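PDB 2JFN: glutamate racemase from Escherichia coli, which belongs to the Asp/Glu/hydantoin racemase family of alpha/beta enzymes and holds glutamic acid and UMA in separate pockets. Local coordinates for residues A229-A232 against R233-W237. Residues are numbered along the deposited sequence; the frame is centred on the assembly and turned at random.
With UMA (uridine-5'-diphosphate-N-acetylmuramoyl-L-alanine), chain C.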
loop_
_atom_site.group_PDB
_atom_site.type_symbol
_atom_site.label_atom_id
_atom_site.label_comp_id
_atom_site.label_asym_id
_atom_site.label_seq_id
_atom_site.Cartn_x
_atom_site.Cartn_y
_atom_site.Cartn_z
ATOM N N ALA A 229 1.050 -4.904 9.593
ATOM C CA ALA A 229 1.864 -5.303 10.734
ATOM C C ALA A 229 3.043 -6.173 10.309
ATOM O O ALA A 229 4.132 -6.052 10.858
ATOM C CB ALA A 229 1.003 -6.048 11.757
ATOM N N ALA A 230 2.830 -7.043 9.327
ATOM C CA ALA A 230 3.907 -7.915 8.855
ATOM C C ALA A 230 5.007 -7.120 8.152
ATOM O O ALA A 230 6.189 -7.490 8.214
ATOM C CB ALA A 230 3.356 -8.968 7.914
ATOM N N ILE A 231 4.614 -6.037 7.474
ATOM C CA ILE A 231 5.568 -5.182 6.774
ATOM C C ILE A 231 6.397 -4.465 7.819
ATOM O O ILE A 231 7.611 -4.299 7.672
ATOM C CB ILE A 231 4.854 -4.110 5.919
ATOM C CG1 ILE A 231 3.995 -4.787 4.857
ATOM C CG2 ILE A 231 5.886 -3.170 5.278
ATOM C CD1 ILE A 231 4.778 -5.618 3.899
ATOM N N ALA A 232 5.724 -4.027 8.873
ATOM C CA ALA A 232 6.381 -3.331 9.964
ATOM C C ALA A 232 7.458 -4.256 10.544
ATOM O O ALA A 232 8.618 -3.858 10.682
ATOM C CB ALA A 232 5.361 -2.966 11.028
ATOM N N ARG A 233 7.075 -5.493 10.865
ATOM C CA ARG A 233 8.026 -6.458 11.416
ATOM C C ARG A 233 9.188 -6.707 10.454
ATOM O O ARG A 233 10.338 -6.778 10.873
ATOM C CB ARG A 233 7.325 -7.787 11.743
ATOM C CG ARG A 233 6.353 -7.711 12.922
ATOM C CD ARG A 233 5.933 -9.111 13.363
ATOM N NE ARG A 233 5.152 -9.807 12.341
ATOM C CZ ARG A 233 3.843 -9.643 12.167
ATOM N NH1 ARG A 233 3.166 -8.816 12.950
ATOM N NH2 ARG A 233 3.212 -10.295 11.199
ATOM N N ARG A 234 8.893 -6.836 9.164
ATOM C CA ARG A 234 9.947 -7.059 8.175
ATOM C C ARG A 234 10.886 -5.849 8.110
ATOM O O ARG A 234 12.100 -6.001 7.928
ATOM C CB ARG A 234 9.337 -7.317 6.796
ATOM C CG ARG A 234 10.359 -7.512 5.685
ATOM C CD ARG A 234 11.312 -8.677 5.966
ATOM N NE ARG A 234 12.145 -8.969 4.801
ATOM C CZ ARG A 234 13.097 -9.895 4.768
ATOM N NH1 ARG A 234 13.347 -10.629 5.845
ATOM N NH2 ARG A 234 13.794 -10.092 3.656
ATOM N N THR A 235 10.320 -4.655 8.268
ATOM C CA THR A 235 11.092 -3.413 8.242
ATOM C C THR A 235 12.039 -3.360 9.439
ATOM O O THR A 235 13.225 -3.040 9.295
ATOM C CB THR A 235 10.154 -2.181 8.258
ATOM O OG1 THR A 235 9.418 -2.141 7.030
ATOM C CG2 THR A 235 10.951 -0.877 8.410
ATOM N N ALA A 236 11.514 -3.690 10.615
ATOM C CA ALA A 236 12.319 -3.700 11.830
ATOM C C ALA A 236 13.447 -4.728 11.710
ATOM O O ALA A 236 14.561 -4.493 12.174
ATOM C CB ALA A 236 11.444 -4.019 13.038
ATOM N N TRP A 237 13.167 -5.865 11.080
ATOM C CA TRP A 237 14.191 -6.894 10.923
ATOM C C TRP A 237 15.304 -6.427 9.979
ATOM O O TRP A 237 16.488 -6.665 10.233
ATOM C CB TRP A 237 13.583 -8.186 10.370
ATOM C CG TRP A 237 14.538 -9.354 10.404
ATOM C CD1 TRP A 237 14.820 -10.154 11.481
ATOM C CD2 TRP A 237 15.358 -9.832 9.328
ATOM N NE1 TRP A 237 15.762 -11.099 11.138
ATOM C CE2 TRP A 237 16.109 -10.924 9.824
ATOM C CE3 TRP A 237 15.533 -9.443 7.993
ATOM C CZ2 TRP A 237 17.021 -11.631 9.030
ATOM C CZ3 TRP A 237 16.442 -10.147 7.203
ATOM C CH2 TRP A 237 17.173 -11.229 7.727
HETATM N N1 UMA C . 4.194 -9.380 3.645
HETATM C C2 UMA C . 4.610 -8.611 2.445
HETATM N N3 UMA C . 5.936 -8.204 2.433
HETATM C C4 UMA C . 6.883 -8.459 3.436
HETATM C C5 UMA C . 6.388 -9.253 4.637
HETATM C C6 UMA C . 5.103 -9.658 4.678
HETATM O O2 UMA C . 3.861 -8.334 1.521
HETATM O O4 UMA C . 8.025 -8.041 3.310
HETATM C C1B UMA C . 2.756 -9.827 3.675
HETATM C C2B UMA C . 2.573 -11.115 2.891
HETATM O "O2'" UMA C . 1.330 -11.154 2.086
HETATM C C3B UMA C . 2.631 -12.251 3.857
HETATM C C4B UMA C . 1.982 -11.568 5.046
HETATM O O4B UMA C . 2.302 -10.184 4.958
HETATM O O3B UMA C . 1.850 -13.292 3.211
HETATM C C5B UMA C . 2.455 -12.034 6.365
HETATM O O5B UMA C . 3.837 -12.091 6.382
HETATM P PA UMA C . 4.677 -12.731 7.570
HETATM O O1A UMA C . 6.024 -12.168 7.403
HETATM O O2A UMA C . 4.027 -12.451 8.809
HETATM O O3A UMA C . 4.694 -14.304 7.180
HETATM P PB UMA C . 4.249 -15.119 5.882
HETATM O O1B UMA C . 2.830 -15.002 5.619
HETATM O O2B UMA C . 4.824 -16.463 5.992
HETATM O "O1'" UMA C . 5.156 -14.355 4.748
HETATM C "C1'" UMA C . 6.319 -14.866 4.094
HETATM C "C2'" UMA C . 7.362 -13.798 3.896
HETATM N "N2'" UMA C . 7.838 -13.249 5.179
HETATM C "C7'" UMA C . 9.089 -13.457 5.623
HETATM O "O7'" UMA C . 9.954 -13.967 4.918
HETATM C "C8'" UMA C . 9.441 -13.029 7.032
HETATM C "C3'" UMA C . 6.763 -12.702 2.999
HETATM O "O3'" UMA C . 7.769 -11.676 2.694
HETATM C "C4'" UMA C . 6.229 -13.292 1.672
HETATM O "O4'" UMA C . 5.649 -12.284 0.869
HETATM C "C5'" UMA C . 5.205 -14.393 1.964
HETATM O "O5'" UMA C . 5.842 -15.405 2.832
HETATM C "C6'" UMA C . 4.728 -15.127 0.724
HETATM O "O6'" UMA C . 5.837 -15.642 0.002
HETATM C C18 UMA C . 9.115 -11.853 2.185
HETATM C C19 UMA C . 9.229 -11.679 0.706
HETATM O O18 UMA C . 10.071 -12.281 0.065
HETATM C C20 UMA C . 10.074 -11.013 3.054
HETATM N N4 UMA C . 8.347 -10.821 0.168
HETATM C C21 UMA C . 8.340 -10.362 -1.228
HETATM C C22 UMA C . 9.707 -9.825 -1.751
HETATM O O19 UMA C . 10.469 -9.290 -0.914
HETATM O O20 UMA C . 9.993 -9.961 -2.967
HETATM C C23 UMA C . 7.269 -9.278 -1.400
#
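Arg233 folds back over the preceding turn of its helix and lays its guanidinium on the backbone of Ala229 and Ala230. Chi1 (-69°) directs the chain back by setting CG beside the backbone N, and a bend at chi3 brings the guanidinium over: Ala230 CA and Ala229 O sit over one face, both toward the rim, with Arg233 NH2 3.4 Å from Ala230 CA. At the guanidinium edge, in its plane, Arg233 NH2 gives a weak hydrogen bond to UMA O2A (3.3 Å, 156°), consistent with a favourable charge interaction with the phosphate.

Backbone bonding is that of an alpha-helix, each i+4 amide meeting its carbonyl, as in Arg233 N to Ala229 O at 3.0 Å. These residues belong to helix 228-241, which packs on helix 33-43 and strand 87-90 of the mixed sheet and also borders UMA; Ile231 reaches both. Thr235 OG1 lies beside its own N (chi1 -67°) and donates to Ile231 O at 2.9 Å from above the carbonyl plane, a bond that turns the hydroxyl back on the helix. Ile231 O, in a buried residue, also accepts a hydrogen bond from Thr235 N at 2.8 Å, from the opposite face.

Van der Waals contacts add to the ligand side. Ile231 CD1 sits over a face of the uracil ring, 3.2 Å from UMA N3, and Ala230 CB meets the ribose at UMA O4B (3.4 Å). UMA C20 lies over one face of the Arg234 guanidinium, offset toward the rim, 3.4 Å from Arg234 NE.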